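Local coordinates for protein aminoglycoside N(3)-acetyltransferase III (Serratia marcescens, PDB 7LAO) that acetylates the 3-amino group of 2-deoxystreptamine antibiotics such as gentamicin with acetyl-CoA, thereby conferring aminoglycoside resistance, at residues V158-A163 / Y249-Q254. Sequence-based numbering, arbitrary orientation.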
loop_
_atom_site.group_PDB
_atom_site.type_symbol
_atom_site.label_atom_id
_atom_site.label_comp_id
_atom_site.label_asym_id
_atom_site.label_seq_id
_atom_site.Cartn_x
_atom_site.Cartn_y
_atom_site.Cartn_z
ATOM N N VAL A 158 -6.683 -7.950 -0.342
ATOM C CA VAL A 158 -5.493 -7.467 -1.022
ATOM C C VAL A 158 -5.453 -8.127 -2.397
ATOM O O VAL A 158 -5.501 -9.369 -2.522
ATOM C CB VAL A 158 -4.215 -7.765 -0.237
ATOM C CG1 VAL A 158 -2.988 -7.305 -1.027
ATOM C CG2 VAL A 158 -4.297 -7.072 1.212
ATOM N N LEU A 159 -5.351 -7.295 -3.418
ATOM C CA LEU A 159 -5.287 -7.763 -4.808
ATOM C C LEU A 159 -3.897 -7.500 -5.362
ATOM O O LEU A 159 -3.485 -6.340 -5.433
ATOM C CB LEU A 159 -6.355 -7.029 -5.623
ATOM C CG LEU A 159 -6.230 -7.280 -7.121
ATOM C CD1 LEU A 159 -6.459 -8.732 -7.430
ATOM C CD2 LEU A 159 -7.212 -6.420 -7.853
ATOM N N LEU A 160 -3.165 -8.563 -5.757
ATOM C CA LEU A 160 -1.901 -8.404 -6.466
ATOM C C LEU A 160 -2.176 -8.705 -7.934
ATOM O O LEU A 160 -2.630 -9.804 -8.264
ATOM C CB LEU A 160 -0.805 -9.342 -5.916
ATOM C CG LEU A 160 -0.513 -9.348 -4.396
ATOM C CD1 LEU A 160 0.715 -10.207 -4.060
ATOM C CD2 LEU A 160 -0.366 -7.904 -3.820
ATOM N N LEU A 161 -1.927 -7.723 -8.808
ATOM C CA LEU A 161 -2.100 -7.889 -10.262
ATOM C C LEU A 161 -0.714 -7.916 -10.877
ATOM O O LEU A 161 -0.211 -6.877 -11.303
ATOM C CB LEU A 161 -2.908 -6.765 -10.891
ATOM C CG LEU A 161 -4.355 -6.620 -10.425
ATOM C CD1 LEU A 161 -5.030 -5.412 -11.126
ATOM C CD2 LEU A 161 -5.157 -7.922 -10.638
ATOM N N GLY A 162 -0.116 -9.111 -10.933
ATOM C CA GLY A 162 1.256 -9.309 -11.388
ATOM C C GLY A 162 2.321 -8.757 -10.463
ATOM O O GLY A 162 3.488 -8.798 -10.820
ATOM N N ALA A 163 1.954 -8.219 -9.251
ATOM C CA ALA A 163 2.992 -7.712 -8.359
ATOM C C ALA A 163 3.499 -8.861 -7.477
ATOM O O ALA A 163 2.774 -9.824 -7.247
ATOM C CB ALA A 163 2.451 -6.571 -7.490
ATOM N N TYR A 249 -3.141 -12.543 -7.368
ATOM C CA TYR A 249 -3.522 -13.099 -6.064
ATOM C C TYR A 249 -4.602 -12.237 -5.440
ATOM O O TYR A 249 -4.587 -10.998 -5.570
ATOM C CB TYR A 249 -2.373 -13.122 -5.064
ATOM C CG TYR A 249 -1.208 -13.999 -5.428
ATOM C CD1 TYR A 249 -0.289 -13.609 -6.406
ATOM C CD2 TYR A 249 -1.009 -15.223 -4.760
ATOM C CE1 TYR A 249 0.800 -14.420 -6.725
ATOM C CE2 TYR A 249 0.071 -16.023 -5.075
ATOM C CZ TYR A 249 0.971 -15.632 -6.043
ATOM O OH TYR A 249 2.031 -16.434 -6.359
ATOM N N LEU A 250 -5.523 -12.884 -4.728
ATOM C CA LEU A 250 -6.478 -12.158 -3.904
ATOM C C LEU A 250 -6.455 -12.786 -2.493
ATOM O O LEU A 250 -6.699 -13.995 -2.332
ATOM C CB LEU A 250 -7.892 -12.154 -4.519
ATOM C CG LEU A 250 -8.977 -11.348 -3.749
ATOM C CD1 LEU A 250 -8.732 -9.842 -3.700
ATOM C CD2 LEU A 250 -10.390 -11.669 -4.292
ATOM N N PHE A 251 -6.081 -11.974 -1.508
ATOM C CA PHE A 251 -5.948 -12.341 -0.086
ATOM C C PHE A 251 -6.976 -11.621 0.778
ATOM O O PHE A 251 -7.208 -10.411 0.624
ATOM C CB PHE A 251 -4.571 -11.938 0.447
ATOM C CG PHE A 251 -3.429 -12.524 -0.270
ATOM C CD1 PHE A 251 -3.110 -13.853 -0.082
ATOM C CD2 PHE A 251 -2.610 -11.744 -1.098
ATOM C CE1 PHE A 251 -2.012 -14.449 -0.713
ATOM C CE2 PHE A 251 -1.492 -12.339 -1.755
ATOM C CZ PHE A 251 -1.198 -13.662 -1.553
ATOM N N GLU A 252 -7.527 -12.336 1.769
ATOM C CA GLU A 252 -8.376 -11.723 2.789
ATOM C C GLU A 252 -7.489 -11.034 3.811
ATOM O O GLU A 252 -6.635 -11.697 4.438
ATOM C CB GLU A 252 -9.239 -12.785 3.467
ATOM C CG GLU A 252 -10.327 -12.244 4.297
ATOM C CD GLU A 252 -10.546 -13.041 5.578
ATOM O OE1 GLU A 252 -10.371 -12.469 6.682
ATOM O OE2 GLU A 252 -10.884 -14.244 5.470
ATOM N N ALA A 253 -7.691 -9.717 4.022
ATOM C CA ALA A 253 -6.685 -8.973 4.781
ATOM C C ALA A 253 -6.680 -9.355 6.268
ATOM O O ALA A 253 -5.615 -9.451 6.867
ATOM C CB ALA A 253 -6.880 -7.441 4.693
ATOM N N GLN A 254 -7.844 -9.546 6.870
ATOM C CA GLN A 254 -7.854 -9.911 8.298
ATOM C C GLN A 254 -7.110 -11.225 8.525
ATOM O O GLN A 254 -6.404 -11.403 9.526
ATOM C CB GLN A 254 -9.296 -9.983 8.808
ATOM C CG GLN A 254 -9.960 -8.575 8.897
ATOM C CD GLN A 254 -11.454 -8.498 9.356
ATOM O OE1 GLN A 254 -12.241 -9.435 9.222
ATOM N NE2 GLN A 254 -11.834 -7.327 9.857
#
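Leu160 meets the Phe251 ring at its edge, with methyl CD1 lying in the ring plane 3.8 Å from CE2. Behind that methyl, CG of Leu160 also comes close to CE2. The same methyl approaches the Tyr249 ring obliquely, so it reaches toward both aromatic side chains. Leu160 gets there with CG anti to its own carbonyl carbon (chi1 -52°). Closer to the backbone, Leu160 CB faces Tyr249 CB at 4.2 Å, and Val158 CB has the same kind of contact with Phe251 CB. Leu165 adds to this face by touching both Leu160 and Phe251.

Two neighbouring antiparallel strands of the central mixed sheet supply these residues, their short segments running at 167° to each other. Strand 157-161 runs parallel to strand 23-28 on one side and antiparallel to 246-252 on the other, so the contact marks where the sheet changes from parallel to antiparallel pairing. Val158 with Phe251 and Leu160 with Tyr249 are hydrogen-bonded pairs, each closed by two N-H...O=C bonds. Val158 N to Phe251 O, at 2.7 Å, is the shortest of the four, while the bond from Phe251 N to Val158 O is the straightest (170° at the hydrogen). Between the two hydrogen-bonded pairs sits Leu159–Leu250, the non-hydrogen-bonded pair, where Leu250 CA makes a CA-H...O contact to Val158 O at 3.3 Å and Leu159 CA a similar one to Tyr249 O. Both carbonyl oxygens therefore accept an N-H and a CA-H from across the strands.

On the other face of the sheet, Leu250 CD1 packs 4.2 Å from Leu159 CB, and both leucines rest against Leu16 of helix 6-16. Leu159 bonds through its backbone to Met25 and His27. Where strand 246-252 gives way to helix 253-268, Glu252 takes the N-cap position, and Ala253 CB approaches Val158 CG2 at 4.4 Å beside Phe151.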